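Local coordinates for biliverdin reductase (Synechocystis sp., PDB 5B3T), which probably reduces biliverdin to bilirubin with NADPH in the heme-degrading pathway, as a member of the Gfo/Idh/MocA family of Rossmann-fold oxidoreductases, at residues A[139-150]-A[260-271]. Residues are numbered along the deposited sequence; the frame is centred on the assembly and turned at random.
Sequences VHQAIRQNLGKI and LIFVGETGRLIQ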
loop_
_atom_site.group_PDB
_atom_site.type_symbol
_atom_site.label_atom_id
_atom_site.label_comp_id
_atom_site.label_asym_id
_atom_site.label_seq_id
_atom_site.Cartn_x
_atom_site.Cartn_y
_atom_site.Cartn_z
ATOM N N VAL A 139 -0.333 -7.101 -10.644
ATOM C CA VAL A 139 0.065 -6.330 -11.820
ATOM C C VAL A 139 1.494 -5.819 -11.672
ATOM O O VAL A 139 2.259 -5.793 -12.643
ATOM C CB VAL A 139 -0.931 -5.179 -12.067
ATOM C CG1 VAL A 139 -0.365 -4.185 -13.072
ATOM C CG2 VAL A 139 -2.259 -5.731 -12.562
ATOM N N HIS A 140 1.882 -5.411 -10.458
ATOM C CA HIS A 140 3.241 -4.912 -10.260
ATOM C C HIS A 140 4.280 -5.980 -10.571
ATOM O O HIS A 140 5.301 -5.696 -11.209
ATOM C CB HIS A 140 3.441 -4.407 -8.832
ATOM C CG HIS A 140 4.867 -4.071 -8.522
ATOM N ND1 HIS A 140 5.463 -2.901 -8.942
ATOM C CD2 HIS A 140 5.828 -4.772 -7.874
ATOM C CE1 HIS A 140 6.724 -2.886 -8.546
ATOM N NE2 HIS A 140 6.970 -4.008 -7.896
ATOM N N GLN A 141 4.052 -7.212 -10.113
ATOM C CA GLN A 141 4.997 -8.282 -10.409
ATOM C C GLN A 141 5.004 -8.616 -11.895
ATOM O O GLN A 141 6.056 -8.935 -12.459
ATOM C CB GLN A 141 4.671 -9.521 -9.576
ATOM C CG GLN A 141 4.852 -9.331 -8.075
ATOM C CD GLN A 141 6.279 -8.968 -7.678
ATOM O OE1 GLN A 141 7.226 -9.166 -8.443
ATOM N NE2 GLN A 141 6.436 -8.439 -6.471
ATOM N N ALA A 142 3.840 -8.545 -12.545
ATOM C CA ALA A 142 3.785 -8.768 -13.986
ATOM C C ALA A 142 4.572 -7.701 -14.741
ATOM O O ALA A 142 5.248 -8.002 -15.732
ATOM C CB ALA A 142 2.331 -8.802 -14.457
ATOM N N ILE A 143 4.495 -6.447 -14.288
ATOM C CA ILE A 143 5.290 -5.383 -14.900
ATOM C C ILE A 143 6.776 -5.658 -14.709
ATOM O O ILE A 143 7.572 -5.562 -15.650
ATOM C CB ILE A 143 4.896 -4.010 -14.322
ATOM C CG1 ILE A 143 3.447 -3.670 -14.670
ATOM C CG2 ILE A 143 5.835 -2.928 -14.829
ATOM C CD1 ILE A 143 3.019 -2.294 -14.210
ATOM N N ARG A 144 7.170 -5.999 -13.478
ATOM C CA ARG A 144 8.567 -6.321 -13.199
ATOM C C ARG A 144 9.067 -7.448 -14.094
ATOM O O ARG A 144 10.175 -7.376 -14.637
ATOM C CB ARG A 144 8.727 -6.703 -11.726
ATOM C CG ARG A 144 9.287 -5.605 -10.839
ATOM C CD ARG A 144 10.794 -5.741 -10.690
ATOM N NE ARG A 144 11.327 -4.826 -9.688
ATOM C CZ ARG A 144 11.830 -3.626 -9.960
ATOM N NH1 ARG A 144 11.871 -3.190 -11.213
ATOM N NH2 ARG A 144 12.292 -2.863 -8.981
ATOM N N GLN A 145 8.255 -8.492 -14.270
ATOM C CA GLN A 145 8.663 -9.652 -15.053
ATOM C C GLN A 145 8.767 -9.364 -16.545
ATOM O O GLN A 145 9.306 -10.201 -17.278
ATOM C CB GLN A 145 7.683 -10.803 -14.825
ATOM C CG GLN A 145 7.907 -11.568 -13.530
ATOM C CD GLN A 145 6.743 -12.476 -13.185
ATOM O OE1 GLN A 145 6.034 -12.961 -14.069
ATOM N NE2 GLN A 145 6.542 -12.719 -11.895
ATOM N N ASN A 146 8.273 -8.217 -17.017
ATOM C CA ASN A 146 8.227 -7.945 -18.445
ATOM C C ASN A 146 8.842 -6.612 -18.852
ATOM O O ASN A 146 8.919 -6.333 -20.053
ATOM C CB ASN A 146 6.778 -8.006 -18.951
ATOM C CG ASN A 146 6.223 -9.419 -18.961
ATOM O OD1 ASN A 146 6.507 -10.204 -19.867
ATOM N ND2 ASN A 146 5.428 -9.750 -17.950
ATOM N N LEU A 147 9.278 -5.783 -17.898
ATOM C CA LEU A 147 9.922 -4.522 -18.254
ATOM C C LEU A 147 11.185 -4.745 -19.074
ATOM O O LEU A 147 11.502 -3.940 -19.958
ATOM C CB LEU A 147 10.247 -3.718 -16.995
ATOM C CG LEU A 147 9.201 -2.682 -16.577
ATOM C CD1 LEU A 147 9.595 -2.013 -15.271
ATOM C CD2 LEU A 147 9.016 -1.646 -17.673
ATOM N N GLY A 148 11.913 -5.831 -18.808
ATOM C CA GLY A 148 13.119 -6.121 -19.563
ATOM C C GLY A 148 12.880 -6.353 -21.040
ATOM O O GLY A 148 13.839 -6.358 -21.820
ATOM N N LYS A 149 11.624 -6.534 -21.447
ATOM C CA LYS A 149 11.291 -6.831 -22.833
ATOM C C LYS A 149 11.081 -5.589 -23.695
ATOM O O LYS A 149 11.110 -5.705 -24.924
ATOM C CB LYS A 149 10.026 -7.695 -22.904
ATOM C CG LYS A 149 10.151 -9.081 -22.286
ATOM C CD LYS A 149 8.850 -9.858 -22.462
ATOM C CE LYS A 149 8.980 -11.314 -22.039
ATOM N NZ LYS A 149 9.449 -11.453 -20.634
ATOM N N ILE A 150 10.872 -4.414 -23.102
ATOM C CA ILE A 150 10.422 -3.249 -23.858
ATOM C C ILE A 150 11.497 -2.173 -23.965
ATOM O O ILE A 150 11.201 -1.055 -24.399
ATOM C CB ILE A 150 9.125 -2.669 -23.272
ATOM C CG1 ILE A 150 9.369 -2.069 -21.886
ATOM C CG2 ILE A 150 8.052 -3.741 -23.199
ATOM C CD1 ILE A 150 8.145 -1.387 -21.304
ATOM N N LEU A 260 3.706 -2.015 -22.605
ATOM C CA LEU A 260 2.927 -2.807 -21.664
ATOM C C LEU A 260 1.647 -2.054 -21.326
ATOM O O LEU A 260 1.699 -0.890 -20.918
ATOM C CB LEU A 260 3.725 -3.092 -20.389
ATOM C CG LEU A 260 5.012 -3.907 -20.525
ATOM C CD1 LEU A 260 5.792 -3.902 -19.217
ATOM C CD2 LEU A 260 4.689 -5.330 -20.949
ATOM N N ILE A 261 0.504 -2.712 -21.503
ATOM C CA ILE A 261 -0.796 -2.129 -21.189
ATOM C C ILE A 261 -1.481 -3.021 -20.173
ATOM O O ILE A 261 -1.715 -4.207 -20.443
ATOM C CB ILE A 261 -1.689 -1.986 -22.426
ATOM C CG1 ILE A 261 -0.924 -1.380 -23.587
ATOM C CG2 ILE A 261 -2.908 -1.136 -22.103
ATOM C CD1 ILE A 261 -1.750 -1.356 -24.810
ATOM N N PHE A 262 -1.832 -2.451 -19.027
ATOM C CA PHE A 262 -2.644 -3.143 -18.038
ATOM C C PHE A 262 -3.946 -2.379 -17.855
ATOM O O PHE A 262 -3.935 -1.203 -17.477
ATOM C CB PHE A 262 -1.892 -3.300 -16.715
ATOM C CG PHE A 262 -0.727 -4.245 -16.801
ATOM C CD1 PHE A 262 0.512 -3.798 -17.225
ATOM C CD2 PHE A 262 -0.880 -5.587 -16.484
ATOM C CE1 PHE A 262 1.583 -4.668 -17.320
ATOM C CE2 PHE A 262 0.187 -6.462 -16.574
ATOM C CZ PHE A 262 1.422 -6.002 -16.991
ATOM N N VAL A 263 -5.059 -3.042 -18.157
ATOM C CA VAL A 263 -6.399 -2.525 -17.910
ATOM C C VAL A 263 -6.974 -3.351 -16.771
ATOM O O VAL A 263 -7.309 -4.528 -16.954
ATOM C CB VAL A 263 -7.287 -2.600 -19.158
ATOM C CG1 VAL A 263 -8.679 -2.059 -18.852
ATOM C CG2 VAL A 263 -6.648 -1.844 -20.317
ATOM N N GLY A 264 -7.085 -2.745 -15.595
ATOM C CA GLY A 264 -7.390 -3.531 -14.413
ATOM C C GLY A 264 -6.271 -4.526 -14.184
ATOM O O GLY A 264 -5.084 -4.187 -14.260
ATOM N N GLU A 265 -6.641 -5.778 -13.922
ATOM C CA GLU A 265 -5.677 -6.860 -13.784
ATOM C C GLU A 265 -5.418 -7.589 -15.100
ATOM O O GLU A 265 -4.953 -8.734 -15.084
ATOM C CB GLU A 265 -6.145 -7.853 -12.716
ATOM C CG GLU A 265 -6.129 -7.303 -11.295
ATOM C CD GLU A 265 -7.303 -6.384 -11.002
ATOM O OE1 GLU A 265 -8.245 -6.340 -11.822
ATOM O OE2 GLU A 265 -7.285 -5.708 -9.952
ATOM N N THR A 266 -5.703 -6.952 -16.233
ATOM C CA THR A 266 -5.528 -7.548 -17.551
ATOM C C THR A 266 -4.334 -6.903 -18.237
ATOM O O THR A 266 -4.262 -5.675 -18.323
ATOM C CB THR A 266 -6.788 -7.362 -18.403
ATOM O OG1 THR A 266 -7.879 -8.084 -17.818
ATOM C CG2 THR A 266 -6.555 -7.858 -19.818
ATOM N N GLY A 267 -3.408 -7.723 -18.734
ATOM C CA GLY A 267 -2.190 -7.181 -19.306
ATOM C C GLY A 267 -1.812 -7.716 -20.672
ATOM O O GLY A 267 -2.023 -8.894 -20.971
ATOM N N ARG A 268 -1.217 -6.861 -21.502
ATOM C CA ARG A 268 -0.800 -7.273 -22.841
ATOM C C ARG A 268 0.486 -6.599 -23.333
ATOM O O ARG A 268 0.606 -5.375 -23.316
ATOM C CB ARG A 268 -1.930 -7.033 -23.846
ATOM C CG ARG A 268 -3.319 -7.323 -23.300
ATOM C CD ARG A 268 -4.399 -6.827 -24.247
ATOM N NE ARG A 268 -4.272 -5.398 -24.520
ATOM C CZ ARG A 268 -4.077 -4.883 -25.730
ATOM N NH1 ARG A 268 -3.985 -5.680 -26.786
ATOM N NH2 ARG A 268 -3.973 -3.570 -25.885
ATOM N N LEU A 269 1.438 -7.418 -23.778
ATOM C CA LEU A 269 2.709 -6.942 -24.304
ATOM C C LEU A 269 2.549 -6.699 -25.797
ATOM O O LEU A 269 2.036 -7.562 -26.518
ATOM C CB LEU A 269 3.823 -7.959 -24.050
ATOM C CG LEU A 269 5.150 -7.699 -24.765
ATOM C CD1 LEU A 269 5.783 -6.393 -24.311
ATOM C CD2 LEU A 269 6.104 -8.861 -24.567
ATOM N N ILE A 270 2.968 -5.524 -26.257
ATOM C CA ILE A 270 2.883 -5.157 -27.667
ATOM C C ILE A 270 4.290 -4.873 -28.166
ATOM O O ILE A 270 4.964 -3.971 -27.654
ATOM C CB ILE A 270 1.969 -3.944 -27.894
ATOM C CG1 ILE A 270 0.642 -4.123 -27.161
ATOM C CG2 ILE A 270 1.724 -3.740 -29.379
ATOM C CD1 ILE A 270 -0.377 -3.073 -27.512
ATOM N N GLN A 271 4.731 -5.639 -29.162
ATOM C CA GLN A 271 6.030 -5.445 -29.800
ATOM C C GLN A 271 5.838 -5.575 -31.304
ATOM O O GLN A 271 5.548 -6.665 -31.803
ATOM C CB GLN A 271 7.058 -6.457 -29.291
ATOM C CG GLN A 271 7.363 -6.355 -27.806
ATOM C CD GLN A 271 8.467 -7.298 -27.375
ATOM O OE1 GLN A 271 9.452 -6.880 -26.770
ATOM N NE2 GLN A 271 8.308 -8.578 -27.685
#
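F262 reaches from strand 258-263 to V139, A142 and I143 on helix 137-146. Its CB and CG lie beside V139 CG1, a methyl that sits over one ring face in a CH-pi contact, 4.0 Å from the ring centroid. V139 CG1 is put there by being anti to the backbone N (chi1 167°), which leaves CG2 to rest on G264 O at 3.6 Å. Farther out, F262 CD2 also meets V139 CG1, at 3.7 Å, and CD1 lies near I143 CG1; CE2 meets A142 CB, while CE1 closes on I143 CG1 at 3.4 Å, and CZ lies between these two helix residues. Shortened to an alanine, F262 would probably leave a gap under the helix and deprive V139, A142 and I143 of the ring they share. Helix segment 139-146 and strand segment 260-263 run nearly antiparallel (170°), the helix packing on the mixed sheet of the C-terminal alpha/beta domain; a type II' turn, V263 to T266, joins the two strands of this hairpin. Farther along the chain, I150 CD1 abuts L260 CD1 and its CG2 meets L269 CD1 at 3.7 Å. L260 CD2 touches N146 CB, and the N146 amide is turned back on its own helix, ND2 donating to A142 O (2.8 Å, 165° at the hydrogen).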